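PDB 3DSQ: pyrrolysyl-tRNA synthetase, which attaches pyrrolysine to its cognate tRNA as a homodimeric class II aminoacyl-tRNA synthetase. Local coordinates for the interface of chains A and B. Coordinates in Å, arbitrary orientation; residue numbers count along the deposited sequence, not the author numbering. Chains: chain A/B, Pyrrolysyl-tRNA synthetase.

The interface of chains A and B. Residues chain A 93-97, 128, 154, 159; chain B 159, 171, 275.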
loop_
_atom_site.group_PDB
_atom_site.type_symbol
_atom_site.label_atom_id
_atom_site.label_comp_id
_atom_site.label_asym_id
_atom_site.label_seq_id
_atom_site.Cartn_x
_atom_site.Cartn_y
_atom_site.Cartn_z
ATOM N N VAL A 93 -3.657 -2.948 8.101
ATOM C CA VAL A 93 -2.705 -2.201 7.315
ATOM C C VAL A 93 -1.793 -1.489 8.333
ATOM O O VAL A 93 -2.209 -0.606 9.100
ATOM C CB VAL A 93 -3.454 -1.227 6.346
ATOM C CG1 VAL A 93 -4.320 -0.260 7.130
ATOM C CG2 VAL A 93 -2.465 -0.503 5.464
ATOM N N THR A 94 -0.539 -1.909 8.326
ATOM C CA THR A 94 0.463 -1.425 9.268
ATOM C C THR A 94 1.604 -0.643 8.625
ATOM O O THR A 94 1.734 -0.587 7.402
ATOM C CB THR A 94 1.020 -2.628 10.062
ATOM O OG1 THR A 94 1.540 -3.609 9.151
ATOM C CG2 THR A 94 -0.111 -3.284 10.901
ATOM N N PRO A 95 2.473 -0.044 9.449
ATOM C CA PRO A 95 3.577 0.724 8.857
ATOM C C PRO A 95 4.538 -0.089 8.004
ATOM O O PRO A 95 4.789 -1.254 8.278
ATOM C CB PRO A 95 4.276 1.334 10.082
ATOM C CG PRO A 95 3.147 1.398 11.131
ATOM C CD PRO A 95 2.467 0.072 10.921
ATOM N N THR A 96 5.060 0.537 6.959
ATOM C CA THR A 96 6.056 -0.100 6.112
ATOM C C THR A 96 7.438 0.258 6.680
ATOM O O THR A 96 8.461 -0.253 6.238
ATOM C CB THR A 96 5.968 0.383 4.650
ATOM O OG1 THR A 96 6.146 1.805 4.602
ATOM C CG2 THR A 96 4.605 0.020 4.048
ATOM N N ILE A 97 7.464 1.157 7.655
ATOM C CA ILE A 97 8.725 1.535 8.295
ATOM C C ILE A 97 8.697 0.887 9.670
ATOM O O ILE A 97 7.796 1.150 10.453
ATOM C CB ILE A 97 8.851 3.069 8.475
ATOM C CG1 ILE A 97 8.885 3.754 7.106
ATOM C CG2 ILE A 97 10.125 3.408 9.276
ATOM C CD1 ILE A 97 8.906 5.270 7.171
ATOM N N ARG A 128 10.344 -2.437 6.168
ATOM C CA ARG A 128 10.037 -3.809 6.548
ATOM C C ARG A 128 10.375 -4.801 5.436
ATOM O O ARG A 128 10.105 -4.566 4.263
ATOM C CB ARG A 128 8.545 -3.943 6.935
ATOM C CG ARG A 128 7.572 -3.702 5.777
ATOM C CD ARG A 128 6.102 -3.663 6.244
ATOM N NE ARG A 128 5.196 -3.636 5.096
ATOM C CZ ARG A 128 3.886 -3.392 5.158
ATOM N NH1 ARG A 128 3.291 -3.145 6.319
ATOM N NH2 ARG A 128 3.166 -3.408 4.045
ATOM N N GLU A 154 -2.564 -9.239 6.272
ATOM C CA GLU A 154 -2.204 -7.990 5.640
ATOM C C GLU A 154 -1.608 -8.294 4.282
ATOM O O GLU A 154 -0.973 -9.319 4.079
ATOM C CB GLU A 154 -1.204 -7.185 6.492
ATOM C CG GLU A 154 -0.741 -5.883 5.793
ATOM C CD GLU A 154 0.012 -4.905 6.713
ATOM O OE1 GLU A 154 0.395 -3.812 6.239
ATOM O OE2 GLU A 154 0.218 -5.219 7.903
ATOM N N TYR A 159 10.300 -4.730 1.559
ATOM C CA TYR A 159 11.546 -4.393 0.867
ATOM C C TYR A 159 12.769 -5.202 1.288
ATOM O O TYR A 159 12.936 -5.502 2.459
ATOM C CB TYR A 159 11.866 -2.919 1.085
ATOM C CG TYR A 159 10.723 -1.987 0.801
ATOM C CD1 TYR A 159 9.622 -1.911 1.665
ATOM C CD2 TYR A 159 10.739 -1.173 -0.326
ATOM C CE1 TYR A 159 8.564 -1.039 1.406
ATOM C CE2 TYR A 159 9.695 -0.299 -0.594
ATOM C CZ TYR A 159 8.615 -0.235 0.276
ATOM O OH TYR A 159 7.614 0.665 0.028
ATOM N N TYR B 159 5.734 9.319 1.363
ATOM C CA TYR B 159 6.456 9.608 2.586
ATOM C C TYR B 159 7.096 10.992 2.616
ATOM O O TYR B 159 7.682 11.440 1.633
ATOM C CB TYR B 159 7.576 8.586 2.772
ATOM C CG TYR B 159 7.181 7.137 2.625
ATOM C CD1 TYR B 159 6.893 6.588 1.370
ATOM C CD2 TYR B 159 7.146 6.296 3.739
ATOM C CE1 TYR B 159 6.586 5.235 1.233
ATOM C CE2 TYR B 159 6.841 4.947 3.614
ATOM C CZ TYR B 159 6.568 4.419 2.365
ATOM O OH TYR B 159 6.336 3.068 2.248
ATOM N N GLU B 171 4.250 8.348 6.902
ATOM C CA GLU B 171 3.703 7.456 5.876
ATOM C C GLU B 171 2.252 7.858 5.656
ATOM O O GLU B 171 1.466 7.827 6.584
ATOM C CB GLU B 171 3.714 5.994 6.349
ATOM C CG GLU B 171 5.066 5.436 6.689
ATOM C CD GLU B 171 5.030 3.946 6.946
ATOM O OE1 GLU B 171 4.509 3.205 6.087
ATOM O OE2 GLU B 171 5.536 3.516 8.003
ATOM N N ARG B 275 -1.698 3.889 8.602
ATOM C CA ARG B 275 -0.985 2.625 8.817
ATOM C C ARG B 275 -0.498 2.740 10.249
ATOM O O ARG B 275 0.121 3.728 10.620
ATOM C CB ARG B 275 0.194 2.513 7.867
ATOM C CG ARG B 275 -0.209 2.392 6.434
ATOM C CD ARG B 275 0.987 2.404 5.489
ATOM N NE ARG B 275 0.556 1.955 4.171
ATOM C CZ ARG B 275 0.452 0.680 3.804
ATOM N NH1 ARG B 275 0.767 -0.299 4.650
ATOM N NH2 ARG B 275 -0.020 0.384 2.599
HETATM O O HOH W 1 5.255 1.345 0.644
HETATM O O HOH W 2 0.379 -2.927 3.923
#
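The methyl CG2 of A:Val93 packs on one face of the B:Arg275 guanidinium, displaced from its middle, with CG2 3.3 Å from NH1; the guanidinium edge carries the polar contacts. NH1 of B:Arg275 donates to the backbone carbonyl O of A:Thr94 at 2.9 Å, with the acceptor almost exactly in the guanidinium plane, and also meets water 2. This water joins NH1 to NH2 of A:Arg128, whose own guanidinium is turned 77° from that of B:Arg275 and is capped over its centre by the methyl CG2 of A:Thr96. A:Glu154 stands to one side of both arginines, its OE1 in a salt bridge with NH1 of A:Arg128 and, more loosely, with NH1 of B:Arg275, and its negative charge probably eases the repulsion between them. This OE1 takes the backbone N-H of A:Thr94 and NH1 of A:Arg128 from opposite carboxylate faces and binds water 2. The tyrosine ring of B:Tyr159 likewise uses its edge, with OG1 of A:Thr96 and water 1 both in plane; water 1 bridges its hydroxyl to that of A:Tyr159, which approaches tip to tip.

The carboxylate of B:Glu171 grips the loop leading into strand 97-99 of chain A. OE1 of B:Glu171 receives the backbone N of A:Thr96 on its syn lone pair at 2.9 Å. Hydroxyl OG1 of A:Thr96 meets OE1 of B:Glu171 from above the carboxylate plane at 2.6 Å. With chi1 at 59°, OG1 lies between the backbone N and carbonyl carbon, where it reaches both B:Glu171 and the hydroxyl of B:Tyr159. A glutamine at B:Glu171 would probably weaken this grip, since an amide nitrogen in place of one carboxylate oxygen would leave a donor of A:Thr96 or A:Ile97 without its acceptor. The patch belongs to the two-fold interface of the homodimer and recurs with the chains exchanged. OE2 of B:Glu171 completes the clasp, accepting the backbone N of A:Ile97 at 3.1 Å from above the carboxylate plane.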